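PDB 6TSB: peroxiredoxin from Clostridioides difficile, which probably combines a thiol-specific peroxidase with a chitin-hydrolysing glycoside hydrolase family 18 domain, the part modelled in this chain. Local coordinates for residues Tyr41-Pro46 against Phe59-Ile64; Ser67-Ile72 against Ala119-Gln124; Gly98-Glu103 against Ser143-Ile148; Thr113-Phe118 against Thr159-Ala164; Gln153-Phe158 against Ser189-Lys194. All coordinates share one frame; numbering follows the deposited sequence.

Contact 1 (Tyr41-Pro46 against Phe59-Ile64); sequences YVLGNP and FAFAEI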
# COMPACT_ATOMS: atom_id res chain seq x y z
N TYR A 41 9.66 -25.55 -5.61
CA TYR A 41 11.06 -25.90 -5.96
C TYR A 41 11.88 -25.55 -4.72
O TYR A 41 11.72 -24.47 -4.14
CB TYR A 41 11.53 -25.19 -7.26
CG TYR A 41 10.97 -25.78 -8.53
CD1 TYR A 41 9.68 -25.47 -8.97
CD2 TYR A 41 11.68 -26.70 -9.28
CE1 TYR A 41 9.14 -26.05 -10.11
CE2 TYR A 41 11.15 -27.27 -10.44
CZ TYR A 41 9.88 -26.94 -10.87
OH TYR A 41 9.35 -27.51 -11.99
N VAL A 42 12.74 -26.49 -4.33
CA VAL A 42 13.66 -26.36 -3.17
C VAL A 42 15.09 -26.44 -3.72
O VAL A 42 15.53 -27.56 -4.03
CB VAL A 42 13.38 -27.49 -2.17
CG1 VAL A 42 14.16 -27.27 -0.90
CG2 VAL A 42 11.90 -27.63 -1.90
N LEU A 43 15.73 -25.29 -3.94
CA LEU A 43 17.15 -25.18 -4.39
C LEU A 43 18.07 -24.90 -3.20
O LEU A 43 18.09 -23.75 -2.71
CB LEU A 43 17.25 -24.04 -5.41
CG LEU A 43 18.64 -23.82 -5.98
CD1 LEU A 43 19.13 -25.08 -6.71
CD2 LEU A 43 18.68 -22.58 -6.89
N GLY A 44 18.84 -25.89 -2.76
CA GLY A 44 19.80 -25.70 -1.66
C GLY A 44 19.26 -26.32 -0.39
O GLY A 44 18.43 -27.28 -0.51
N ASN A 45 19.68 -25.80 0.76
CA ASN A 45 19.39 -26.43 2.08
C ASN A 45 17.90 -26.39 2.39
O ASN A 45 17.33 -25.32 2.60
CB ASN A 45 20.14 -25.71 3.20
CG ASN A 45 20.04 -26.47 4.50
OD1 ASN A 45 18.94 -26.75 5.00
ND2 ASN A 45 21.20 -26.84 5.01
N PRO A 46 17.19 -27.53 2.54
CA PRO A 46 15.74 -27.50 2.67
C PRO A 46 15.14 -27.33 4.08
O PRO A 46 13.95 -27.63 4.26
CB PRO A 46 15.39 -28.91 2.17
CG PRO A 46 16.49 -29.73 2.80
CD PRO A 46 17.72 -28.89 2.57
N PHE A 59 12.69 -31.10 -5.55
CA PHE A 59 14.15 -30.96 -5.32
C PHE A 59 14.82 -30.48 -6.60
O PHE A 59 14.68 -31.14 -7.65
CB PHE A 59 14.78 -32.28 -4.88
CG PHE A 59 16.27 -32.17 -4.72
CD1 PHE A 59 16.82 -31.51 -3.62
CD2 PHE A 59 17.13 -32.69 -5.66
CE1 PHE A 59 18.19 -31.39 -3.47
CE2 PHE A 59 18.51 -32.56 -5.52
CZ PHE A 59 19.04 -31.90 -4.43
N ALA A 60 15.60 -29.41 -6.52
CA ALA A 60 16.41 -28.90 -7.64
C ALA A 60 17.91 -28.89 -7.27
O ALA A 60 18.29 -28.29 -6.26
CB ALA A 60 15.89 -27.54 -8.00
N PHE A 61 18.78 -29.53 -8.06
CA PHE A 61 18.45 -30.31 -9.25
C PHE A 61 19.26 -31.61 -9.30
O PHE A 61 20.26 -31.71 -8.64
CB PHE A 61 18.84 -29.57 -10.53
CG PHE A 61 18.12 -28.28 -10.81
CD1 PHE A 61 16.85 -28.30 -11.34
CD2 PHE A 61 18.74 -27.06 -10.60
CE1 PHE A 61 16.19 -27.11 -11.62
CE2 PHE A 61 18.09 -25.87 -10.89
CZ PHE A 61 16.81 -25.90 -11.40
N ALA A 62 18.83 -32.61 -10.07
CA ALA A 62 19.73 -33.65 -10.63
C ALA A 62 20.35 -33.06 -11.90
O ALA A 62 19.72 -32.15 -12.47
CB ALA A 62 18.98 -34.93 -10.87
N GLU A 63 21.54 -33.52 -12.31
CA GLU A 63 22.21 -33.06 -13.55
C GLU A 63 22.59 -34.27 -14.43
O GLU A 63 22.39 -35.43 -13.99
CB GLU A 63 23.40 -32.15 -13.21
CG GLU A 63 23.03 -30.83 -12.53
CD GLU A 63 21.97 -29.94 -13.18
OE1 GLU A 63 21.54 -30.22 -14.34
OE2 GLU A 63 21.55 -28.93 -12.54
N ILE A 64 23.04 -34.00 -15.67
CA ILE A 64 23.51 -35.01 -16.67
C ILE A 64 25.03 -34.79 -16.87
O ILE A 64 25.42 -33.66 -17.14
CB ILE A 64 22.71 -34.93 -17.99
CG1 ILE A 64 21.20 -34.90 -17.75
CG2 ILE A 64 23.04 -36.07 -18.95
CD1 ILE A 64 20.43 -34.30 -18.92
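Leu-43 leans over the backbone of Ala-60, bringing its CD1 to 3.3 Å from Ala-60 O. CG stands anti to the backbone N (chi1 -179°), and chi2 of 60° then carries CD1 to the carbonyl. The same methyl CD1 comes within 4.3 Å of Ala-60 CB and lies obliquely near Phe-61 CE2. Ala-60 is also met by Tyr-41, whose ring presents its CD2 edge to CB at 4.5 Å. The peptide between Ala-60 and Phe-61 is cis, and Ala-60 CB lies 3.5 Å above the Phe-61 ring plane, over its centre. A non-proline cis peptide at this strand is a familiar feature of family 18 chitinases. The backbones are joined by a nearly straight hydrogen bond from Ala-60 N to Val-42 O (3.1 Å, 169°), and Val-42 pairs in parallel with Phe-59. The hydroxyl of Tyr-41 reaches into the barrel, where Asp-135 and Asn-203 hold it. Strands 37-43 and 56-64 are neighbouring parallel strands of a TIM barrel; strand 56-64 also pairs with strand 92-98, while helix 75-83 packs on Phe-59. On its other flank Tyr-41 pairs in parallel with a strand of the second subunit, whose Trp-332 packs on Leu-43 and Ala-60, so the sheet continues across the interface.

Contact 2 (Ser67-Ile72 against Ala119-Gln124); sequences SGNLFI and ARQVNQ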
# COMPACT_ATOMS: atom_id res chain seq x y z
N SER A 67 28.87 -38.46 -19.83
CA SER A 67 28.51 -39.82 -20.32
C SER A 67 27.00 -39.96 -20.49
O SER A 67 26.55 -41.00 -20.99
CB SER A 67 29.05 -40.89 -19.40
OG SER A 67 30.40 -41.15 -19.70
N GLY A 68 26.23 -38.97 -20.07
CA GLY A 68 24.76 -39.05 -20.18
C GLY A 68 24.19 -39.69 -18.93
O GLY A 68 23.01 -40.09 -19.00
N ASN A 69 25.00 -39.80 -17.87
CA ASN A 69 24.61 -40.42 -16.57
C ASN A 69 24.05 -39.34 -15.63
O ASN A 69 24.69 -38.29 -15.46
CB ASN A 69 25.78 -41.21 -15.98
CG ASN A 69 26.14 -42.41 -16.82
OD1 ASN A 69 25.27 -43.12 -17.32
ND2 ASN A 69 27.42 -42.67 -16.97
N LEU A 70 22.88 -39.60 -15.06
CA LEU A 70 22.22 -38.78 -13.99
C LEU A 70 23.06 -38.82 -12.71
O LEU A 70 23.42 -39.92 -12.27
CB LEU A 70 20.85 -39.37 -13.66
CG LEU A 70 19.73 -39.18 -14.69
CD1 LEU A 70 18.44 -39.73 -14.13
CD2 LEU A 70 19.55 -37.73 -15.09
N PHE A 71 23.28 -37.66 -12.09
CA PHE A 71 23.80 -37.57 -10.70
C PHE A 71 23.13 -36.41 -9.95
O PHE A 71 22.67 -35.47 -10.59
CB PHE A 71 25.33 -37.41 -10.75
CG PHE A 71 25.81 -36.08 -11.26
CD1 PHE A 71 25.75 -35.77 -12.61
CD2 PHE A 71 26.32 -35.14 -10.39
CE1 PHE A 71 26.19 -34.54 -13.07
CE2 PHE A 71 26.76 -33.90 -10.84
CZ PHE A 71 26.70 -33.61 -12.19
N ILE A 72 23.16 -36.47 -8.62
CA ILE A 72 22.72 -35.42 -7.66
C ILE A 72 23.97 -34.71 -7.13
O ILE A 72 24.72 -35.29 -6.36
CB ILE A 72 21.98 -36.05 -6.45
CG1 ILE A 72 21.14 -37.29 -6.78
CG2 ILE A 72 21.18 -34.97 -5.74
CD1 ILE A 72 19.73 -37.05 -7.27
N ALA A 119 15.67 -42.73 -19.77
CA ALA A 119 14.47 -43.20 -19.06
C ALA A 119 14.92 -44.18 -17.97
O ALA A 119 14.52 -43.96 -16.85
CB ALA A 119 13.46 -43.80 -19.99
N ARG A 120 15.71 -45.21 -18.32
CA ARG A 120 16.17 -46.28 -17.38
C ARG A 120 16.78 -45.61 -16.13
O ARG A 120 16.52 -46.08 -15.03
CB ARG A 120 17.18 -47.23 -18.04
CG ARG A 120 17.44 -48.54 -17.29
CD ARG A 120 18.60 -49.42 -17.80
NE ARG A 120 19.75 -48.63 -18.27
CZ ARG A 120 20.68 -48.03 -17.51
NH1 ARG A 120 20.67 -48.16 -16.19
NH2 ARG A 120 21.64 -47.31 -18.07
N GLN A 121 17.57 -44.55 -16.31
CA GLN A 121 18.28 -43.90 -15.19
C GLN A 121 17.28 -43.09 -14.35
O GLN A 121 17.49 -42.96 -13.13
CB GLN A 121 19.36 -42.99 -15.75
CG GLN A 121 20.42 -43.77 -16.50
CD GLN A 121 21.75 -43.06 -16.43
OE1 GLN A 121 22.18 -42.61 -15.37
NE2 GLN A 121 22.41 -42.98 -17.56
N VAL A 122 16.26 -42.53 -14.99
CA VAL A 122 15.18 -41.80 -14.26
C VAL A 122 14.50 -42.80 -13.33
O VAL A 122 14.32 -42.50 -12.14
CB VAL A 122 14.20 -41.12 -15.23
CG1 VAL A 122 12.94 -40.65 -14.53
CG2 VAL A 122 14.89 -39.97 -15.96
N ASN A 123 14.16 -43.97 -13.85
CA ASN A 123 13.39 -44.97 -13.08
C ASN A 123 14.29 -45.50 -11.96
O ASN A 123 13.77 -45.83 -10.89
CB ASN A 123 12.89 -46.09 -13.98
CG ASN A 123 11.98 -47.05 -13.25
OD1 ASN A 123 12.28 -48.24 -13.17
ND2 ASN A 123 10.91 -46.54 -12.69
N GLN A 124 15.59 -45.55 -12.22
CA GLN A 124 16.58 -46.01 -11.23
C GLN A 124 16.64 -44.99 -10.09
O GLN A 124 16.60 -45.40 -8.94
CB GLN A 124 17.95 -46.20 -11.84
CG GLN A 124 18.81 -47.13 -11.00
CD GLN A 124 20.26 -46.72 -11.02
OE1 GLN A 124 21.00 -47.04 -11.96
NE2 GLN A 124 20.66 -46.00 -9.98
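Leu-70, on the short strand 70-71, passes beside Gln-121 of helix 112-128 with the two CA atoms 6.6 Å apart. The strand is the returning arm of an antiparallel hairpin with strand 56-64, an addition to the TIM barrel that here lies against one of its outer helices. Gln-121 does the polar work with both ends of its amide. Its NE2 donates to Asn-69 OD1 at 2.9 Å, approaching in the carbonyl plane of Asn-69 on a lone pair, though the oxygen is tilted out of the glutamine's own amide plane. The two amide groups are turned 49° against each other. Its OE1 accepts from Leu-70 N at 3.1 Å, with the donor standing well above the glutamine carbonyl plane. CG of Gln-121 is anti to the carbonyl carbon (chi1 -64°) and the chain runs on extended, reaching the hairpin. Side chain and main chain of consecutive residues are thus gripped by one amide, which fixes its rotation. Asp-65 supports the turn by accepting from Asn-69 N. The Leu-70 side chain runs alongside that of Gln-121 but points the opposite way, and its CD1 rests 3.8 Å from Gln-121 CB, 3.5 Å from Gln-121 O and 4.0 Å from Val-122 CG2.

Contact 3 (Gly98-Glu103 against Ser143-Ile148); sequences GGWGAE and SSASGI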
# COMPACT_ATOMS: atom_id res chain seq x y z
N GLY A 98 17.80 -30.70 -14.50
CA GLY A 98 18.18 -29.70 -15.50
C GLY A 98 18.26 -28.32 -14.89
O GLY A 98 19.00 -28.16 -13.90
N GLY A 99 17.57 -27.35 -15.50
CA GLY A 99 17.63 -25.94 -15.09
C GLY A 99 18.43 -25.10 -16.05
O GLY A 99 19.05 -25.66 -16.98
N TRP A 100 18.41 -23.80 -15.87
CA TRP A 100 19.05 -22.86 -16.82
C TRP A 100 20.52 -23.25 -17.01
O TRP A 100 21.23 -23.38 -15.98
CB TRP A 100 18.91 -21.43 -16.32
CG TRP A 100 19.46 -20.45 -17.31
CD1 TRP A 100 20.63 -19.76 -17.25
CD2 TRP A 100 18.83 -20.10 -18.54
NE1 TRP A 100 20.77 -18.98 -18.37
CE2 TRP A 100 19.68 -19.15 -19.17
CE3 TRP A 100 17.64 -20.48 -19.17
CZ2 TRP A 100 19.36 -18.59 -20.41
CZ3 TRP A 100 17.33 -19.92 -20.39
CH2 TRP A 100 18.18 -18.99 -21.00
N GLY A 101 20.95 -23.42 -18.27
CA GLY A 101 22.35 -23.74 -18.62
C GLY A 101 22.69 -25.22 -18.49
O GLY A 101 23.78 -25.57 -18.90
N ALA A 102 21.79 -26.08 -17.98
CA ALA A 102 22.02 -27.52 -17.76
C ALA A 102 22.03 -28.30 -19.08
O ALA A 102 20.94 -28.55 -19.67
CB ALA A 102 20.99 -28.10 -16.83
N GLU A 103 23.23 -28.72 -19.48
CA GLU A 103 23.56 -29.40 -20.76
C GLU A 103 23.18 -30.88 -20.66
O GLU A 103 23.03 -31.37 -19.53
CB GLU A 103 25.05 -29.25 -21.11
CG GLU A 103 25.44 -29.87 -22.44
CD GLU A 103 24.80 -29.23 -23.65
OE1 GLU A 103 25.28 -28.15 -24.05
OE2 GLU A 103 23.79 -29.78 -24.18
N SER A 143 16.59 -24.51 -28.55
CA SER A 143 17.23 -23.20 -28.29
C SER A 143 18.55 -23.40 -27.57
O SER A 143 18.59 -24.22 -26.61
CB SER A 143 16.32 -22.32 -27.47
OG SER A 143 17.03 -21.21 -26.94
N SER A 144 19.56 -22.63 -27.98
CA SER A 144 20.91 -22.54 -27.37
C SER A 144 21.08 -21.20 -26.65
O SER A 144 22.23 -20.77 -26.49
CB SER A 144 21.95 -22.76 -28.42
OG SER A 144 21.82 -24.07 -28.96
N ALA A 145 19.99 -20.59 -26.19
CA ALA A 145 20.01 -19.29 -25.48
C ALA A 145 20.88 -19.43 -24.22
O ALA A 145 21.78 -18.62 -24.07
CB ALA A 145 18.60 -18.83 -25.16
N SER A 146 20.67 -20.47 -23.41
CA SER A 146 21.36 -20.71 -22.12
C SER A 146 22.82 -21.15 -22.31
O SER A 146 23.52 -21.34 -21.27
CB SER A 146 20.62 -21.74 -21.32
OG SER A 146 20.74 -23.00 -21.95
N GLY A 147 23.26 -21.35 -23.57
CA GLY A 147 24.62 -21.81 -23.94
C GLY A 147 24.70 -23.32 -24.19
O GLY A 147 25.79 -23.80 -24.51
N ILE A 148 23.59 -24.05 -24.04
CA ILE A 148 23.53 -25.53 -24.25
C ILE A 148 23.39 -25.84 -25.75
O ILE A 148 23.00 -24.97 -26.53
CB ILE A 148 22.39 -26.17 -23.45
CG1 ILE A 148 21.01 -25.71 -23.93
CG2 ILE A 148 22.58 -25.91 -21.96
CD1 ILE A 148 19.84 -26.36 -23.22
O HOH W 1 19.30 -24.38 -20.38
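Gly-101 and Ser-146 bring two turns together, their CA atoms 4.7 Å apart: a type II turn from Gly-99 to Ala-102 and a type I turn from Ser-144 to Gly-147. Both belong to loops at the C-terminal ends of the parallel strands 92-98 and 133-137, the side of a TIM barrel on which family 18 enzymes carry their active site. Trp-100 lies flat beneath Ser-146, whose CB sits 3.4 Å from the centroid of the six-membered ring and almost on its normal, a CH-pi contact. The indole arrives there with CG anti to the backbone N (chi1 -176°). It also touches Glu-139, last residue of the family's DxxDxDxE signature. A water accepts from Gly-101 N at 2.8 Å and lies doubtfully close to Ser-146 OG. Farther along, Ile-148 CG2 presses on Gly-101 O at 3.3 Å. Chi2 of Glu-103 (64°) turns CD toward the isoleucine, and OE1 ends 3.2 Å from Ile-148 CA; that oxygen accepts a hydrogen bond from Thr-149 N. The second loop is braced from within by an ST turn, in which Ser-143 OG accepts from Ala-145 N at 3.1 Å.

Contact 4 (Thr113-Phe118 against Thr159-Ala164); sequences TSRYNF and TLLLTA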
# COMPACT_ATOMS: atom_id res chain seq x y z
N THR A 113 18.29 -45.12 -28.36
CA THR A 113 19.24 -45.65 -27.34
C THR A 113 19.41 -44.63 -26.21
O THR A 113 19.09 -44.98 -25.10
CB THR A 113 20.56 -46.09 -27.98
OG1 THR A 113 20.19 -47.15 -28.88
CG2 THR A 113 21.56 -46.60 -26.97
N SER A 114 19.91 -43.43 -26.50
CA SER A 114 19.95 -42.29 -25.55
C SER A 114 18.61 -42.18 -24.78
O SER A 114 18.62 -42.09 -23.56
CB SER A 114 20.32 -41.01 -26.28
OG SER A 114 19.32 -40.63 -27.23
N ARG A 115 17.46 -42.27 -25.46
CA ARG A 115 16.12 -42.09 -24.85
C ARG A 115 15.84 -43.24 -23.88
O ARG A 115 15.34 -42.97 -22.79
CB ARG A 115 15.02 -41.94 -25.92
CG ARG A 115 15.10 -40.62 -26.70
CD ARG A 115 13.89 -40.30 -27.56
NE ARG A 115 13.62 -41.29 -28.60
CZ ARG A 115 14.04 -41.22 -29.86
NH1 ARG A 115 14.79 -40.21 -30.27
NH2 ARG A 115 13.76 -42.19 -30.70
N TYR A 116 16.13 -44.49 -24.27
CA TYR A 116 15.92 -45.67 -23.41
C TYR A 116 16.84 -45.55 -22.18
O TYR A 116 16.42 -45.78 -21.07
CB TYR A 116 16.16 -46.96 -24.19
CG TYR A 116 15.85 -48.23 -23.42
CD1 TYR A 116 14.55 -48.72 -23.34
CD2 TYR A 116 16.84 -48.91 -22.72
CE1 TYR A 116 14.25 -49.87 -22.61
CE2 TYR A 116 16.56 -50.05 -21.99
CZ TYR A 116 15.26 -50.53 -21.93
OH TYR A 116 14.97 -51.67 -21.22
N ASN A 117 18.09 -45.16 -22.41
CA ASN A 117 19.15 -45.02 -21.37
C ASN A 117 18.74 -43.94 -20.37
O ASN A 117 18.79 -44.20 -19.16
CB ASN A 117 20.50 -44.68 -21.99
CG ASN A 117 21.60 -44.64 -20.96
OD1 ASN A 117 21.71 -45.55 -20.16
ND2 ASN A 117 22.41 -43.60 -20.98
N PHE A 118 18.35 -42.75 -20.84
CA PHE A 118 17.86 -41.67 -19.96
C PHE A 118 16.69 -42.17 -19.13
O PHE A 118 16.73 -42.04 -17.93
CB PHE A 118 17.46 -40.43 -20.75
CG PHE A 118 17.28 -39.21 -19.90
CD1 PHE A 118 18.35 -38.37 -19.63
CD2 PHE A 118 16.05 -38.89 -19.35
CE1 PHE A 118 18.19 -37.26 -18.83
CE2 PHE A 118 15.89 -37.77 -18.55
CZ PHE A 118 16.96 -36.96 -18.30
N THR A 159 9.09 -35.13 -27.13
CA THR A 159 7.86 -35.94 -26.94
C THR A 159 8.24 -37.42 -26.77
O THR A 159 7.56 -38.16 -26.00
CB THR A 159 6.92 -35.79 -28.14
OG1 THR A 159 6.74 -34.40 -28.40
CG2 THR A 159 5.59 -36.48 -27.93
N LEU A 160 9.21 -37.87 -27.56
CA LEU A 160 9.65 -39.29 -27.55
C LEU A 160 10.43 -39.55 -26.25
O LEU A 160 10.26 -40.60 -25.62
CB LEU A 160 10.45 -39.59 -28.82
CG LEU A 160 9.69 -39.47 -30.15
CD1 LEU A 160 10.67 -39.38 -31.32
CD2 LEU A 160 8.71 -40.62 -30.38
N LEU A 161 11.22 -38.59 -25.79
CA LEU A 161 11.92 -38.73 -24.50
C LEU A 161 10.87 -38.92 -23.38
O LEU A 161 10.98 -39.87 -22.60
CB LEU A 161 12.77 -37.48 -24.27
CG LEU A 161 13.56 -37.50 -22.97
CD1 LEU A 161 14.51 -38.68 -22.95
CD2 LEU A 161 14.32 -36.20 -22.79
N LEU A 162 9.89 -38.03 -23.31
CA LEU A 162 8.83 -38.08 -22.27
C LEU A 162 8.09 -39.41 -22.39
O LEU A 162 7.81 -40.01 -21.35
CB LEU A 162 7.90 -36.88 -22.45
CG LEU A 162 8.56 -35.54 -22.14
CD1 LEU A 162 7.75 -34.38 -22.69
CD2 LEU A 162 8.76 -35.41 -20.64
N THR A 163 7.82 -39.87 -23.61
CA THR A 163 7.15 -41.17 -23.87
C THR A 163 8.01 -42.28 -23.26
O THR A 163 7.44 -43.16 -22.60
CB THR A 163 6.92 -41.42 -25.37
OG1 THR A 163 5.92 -40.50 -25.80
CG2 THR A 163 6.45 -42.82 -25.72
N ALA A 164 9.32 -42.26 -23.52
CA ALA A 164 10.28 -43.26 -23.00
C ALA A 164 10.30 -43.24 -21.47
O ALA A 164 10.23 -44.32 -20.88
CB ALA A 164 11.64 -43.05 -23.61
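Arg-115 and Phe-118 of one helix meet Leu-160, Leu-161 and Ala-164 of the next, the axes crossing at -40° with a closest approach of 8.8 Å. Apolar packing comes first: Leu-161 CD1 meets Phe-118 CD2 at 3.9 Å and also Phe-118 CB. Ala-164 CB rests against a backbone carbonyl, 3.8 Å from Arg-115 O. The arginine adds a charged group lying on aliphatic carbon. Its CD approaches Leu-161 N, NE lies 3.6 Å from Leu-160 CB, and Leu-160 CD1 sits 4.1 Å above the guanidinium plane, over its centre. The chain bends at chi3 (-60°), which places NE beside the leucine; NH1 then bonds to Ala-109 O. Within the second helix, Thr-163 OG1 donates to Thr-159 O at 2.9 Å from the opposite face to Thr-163 N. Helices 112-128 and 154-169 are consecutive outer helices of the barrel, following strands 92-98 and 133-137, and helix 154-169 is flanked by helix 192-195 through Thr-159 and Leu-162.

Contact 5 (Gln153-Phe158 against Ser189-Lys194); sequences QDRENF and SAEIDK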
# COMPACT_ATOMS: atom_id res chain seq x y z
N GLN A 153 15.42 -30.93 -34.40
CA GLN A 153 14.63 -32.14 -34.04
C GLN A 153 14.33 -32.18 -32.52
O GLN A 153 13.50 -33.04 -32.12
CB GLN A 153 15.38 -33.42 -34.45
CG GLN A 153 16.01 -33.37 -35.84
CD GLN A 153 17.45 -32.93 -35.80
OE1 GLN A 153 18.32 -33.67 -35.34
NE2 GLN A 153 17.75 -31.74 -36.29
N ASP A 154 14.94 -31.33 -31.69
CA ASP A 154 14.70 -31.29 -30.23
C ASP A 154 13.20 -31.37 -29.91
O ASP A 154 12.82 -32.15 -29.02
CB ASP A 154 15.34 -30.06 -29.61
CG ASP A 154 16.83 -30.20 -29.42
OD1 ASP A 154 17.36 -31.33 -29.59
OD2 ASP A 154 17.46 -29.18 -29.14
N ARG A 155 12.37 -30.66 -30.67
CA ARG A 155 10.93 -30.49 -30.36
C ARG A 155 10.23 -31.83 -30.50
O ARG A 155 9.55 -32.24 -29.58
CB ARG A 155 10.31 -29.36 -31.21
CG ARG A 155 8.80 -29.21 -31.12
CD ARG A 155 8.37 -27.83 -31.65
NE ARG A 155 6.95 -27.55 -31.50
CZ ARG A 155 5.99 -27.98 -32.33
NH1 ARG A 155 6.28 -28.73 -33.38
NH2 ARG A 155 4.73 -27.66 -32.09
N GLU A 156 10.37 -32.51 -31.63
CA GLU A 156 9.69 -33.82 -31.78
C GLU A 156 10.35 -34.82 -30.83
O GLU A 156 9.66 -35.74 -30.36
CB GLU A 156 9.71 -34.29 -33.23
CG GLU A 156 8.70 -33.57 -34.10
CD GLU A 156 8.96 -33.80 -35.57
OE1 GLU A 156 9.87 -33.13 -36.10
OE2 GLU A 156 8.30 -34.69 -36.16
N ASN A 157 11.66 -34.66 -30.60
CA ASN A 157 12.47 -35.61 -29.80
C ASN A 157 12.00 -35.53 -28.35
O ASN A 157 11.90 -36.61 -27.71
CB ASN A 157 13.97 -35.37 -29.99
CG ASN A 157 14.53 -35.90 -31.31
OD1 ASN A 157 13.82 -36.58 -32.08
ND2 ASN A 157 15.77 -35.53 -31.61
N PHE A 158 11.67 -34.32 -27.87
CA PHE A 158 11.20 -34.11 -26.48
C PHE A 158 10.02 -35.05 -26.21
O PHE A 158 9.98 -35.71 -25.17
CB PHE A 158 10.89 -32.64 -26.23
CG PHE A 158 10.60 -32.23 -24.80
CD1 PHE A 158 11.19 -32.90 -23.72
CD2 PHE A 158 9.78 -31.14 -24.52
CE1 PHE A 158 10.96 -32.49 -22.42
CE2 PHE A 158 9.55 -30.73 -23.22
CZ PHE A 158 10.14 -31.41 -22.17
N SER A 189 9.83 -25.45 -29.27
CA SER A 189 10.38 -26.22 -28.12
C SER A 189 9.54 -27.46 -27.85
O SER A 189 10.12 -28.51 -27.73
CB SER A 189 10.55 -25.37 -26.89
OG SER A 189 11.48 -24.34 -27.16
N ALA A 190 8.23 -27.37 -27.80
CA ALA A 190 7.42 -28.53 -27.40
C ALA A 190 6.14 -28.63 -28.23
O ALA A 190 5.64 -27.61 -28.73
CB ALA A 190 7.12 -28.47 -25.93
N GLU A 191 5.68 -29.87 -28.36
CA GLU A 191 4.42 -30.27 -29.01
C GLU A 191 3.44 -30.34 -27.86
O GLU A 191 3.27 -31.44 -27.31
CB GLU A 191 4.54 -31.62 -29.74
CG GLU A 191 5.58 -31.67 -30.87
CD GLU A 191 5.61 -33.02 -31.60
OE1 GLU A 191 5.87 -34.07 -30.94
OE2 GLU A 191 5.32 -33.04 -32.82
N ILE A 192 2.87 -29.19 -27.48
CA ILE A 192 2.00 -29.08 -26.28
C ILE A 192 0.93 -30.15 -26.34
O ILE A 192 0.69 -30.81 -25.30
CB ILE A 192 1.36 -27.69 -26.16
CG1 ILE A 192 2.40 -26.57 -26.12
CG2 ILE A 192 0.40 -27.65 -24.97
CD1 ILE A 192 3.51 -26.76 -25.10
N ASP A 193 0.29 -30.33 -27.49
CA ASP A 193 -0.86 -31.27 -27.62
C ASP A 193 -0.37 -32.72 -27.54
O ASP A 193 -1.13 -33.57 -27.13
CB ASP A 193 -1.69 -31.02 -28.89
CG ASP A 193 -0.98 -31.31 -30.21
OD1 ASP A 193 0.19 -30.88 -30.39
OD2 ASP A 193 -1.61 -31.98 -31.04
N LYS A 194 0.87 -33.00 -27.94
CA LYS A 194 1.45 -34.38 -27.87
C LYS A 194 1.93 -34.69 -26.44
O LYS A 194 1.63 -35.81 -25.97
CB LYS A 194 2.57 -34.54 -28.91
CG LYS A 194 2.11 -34.55 -30.36
CD LYS A 194 1.34 -35.81 -30.71
CE LYS A 194 -0.07 -35.55 -31.20
NZ LYS A 194 -0.11 -35.45 -32.68
O HOH W 2 2.88 -27.04 -29.71
O HOH W 3 7.31 -32.03 -27.61
O HOH W 4 7.20 -36.34 -31.61
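Arg-155 stretches across Ser-189, Ala-190 and Glu-191, joining the start of helix 154-169, an outer helix of the TIM barrel, to the loop leading into helix 192-195. CG is anti to the backbone N (chi1 172°), and the chain stays extended to NE, which gives Ala-190 O a weak, bent hydrogen bond (3.1 Å, 130°). Glu-191 CG lies over the centre of the guanidinium, 3.9 Å above its plane. The charges themselves stay apart: Arg-155 NH1 and Glu-191 OE2 are 4.5 Å from each other, and the oxygen stands well out of the guanidinium plane, with the two flat groups turned 71°. Nearer the backbone, Arg-155 CA makes a CA-H...O contact with Ser-189 O at 3.4 Å. Phe-158 turns the edge of its ring, through CD2, to Ala-190 CB at 4.0 Å.

Further out, Ile-186 O accepts from Arg-155 NH2, while Trp-138 meets the Phe-158 ring edge-to-face. Ser-189 OG is tied to Pro-141 O and to a bound PEG, probably from the crystallisation liquor. A water shared by Arg-155 NH2, Ala-190 O and Ile-192 N steadies the loop just where Glu-191 takes the N-cap position. Another water donates to Arg-155 O and accepts from Glu-191 N. Glu-191 OE1 bonds to Thr-159 OG1, and it also receives a water at 2.7 Å, which donates in turn to Glu-156 O at 2.8 Å.

The five contacts follow the barrel wall from strand 37-43 round to helix 192-195. Strand 56-64 joins contact 1 to contact 2 through Glu-63 N and Phe-71 O (2.8 Å), and to contact 3 through Ala-62 O and Gly-98 N (3.1 Å). Contacts 2 and 4 share helix 112-128, their centres about 11 Å apart, and contacts 4 and 5 share helix 154-169, their centres about 12 Å apart. Contact 3 lies on the face expected to hold the active site. Bound PEG comes to about 6 Å from its Ala-145 side chain and about 3 Å from that of Ser-189 in contact 5. Contact 2 lies at the surface and contact 4 is partly buried between the outer helices.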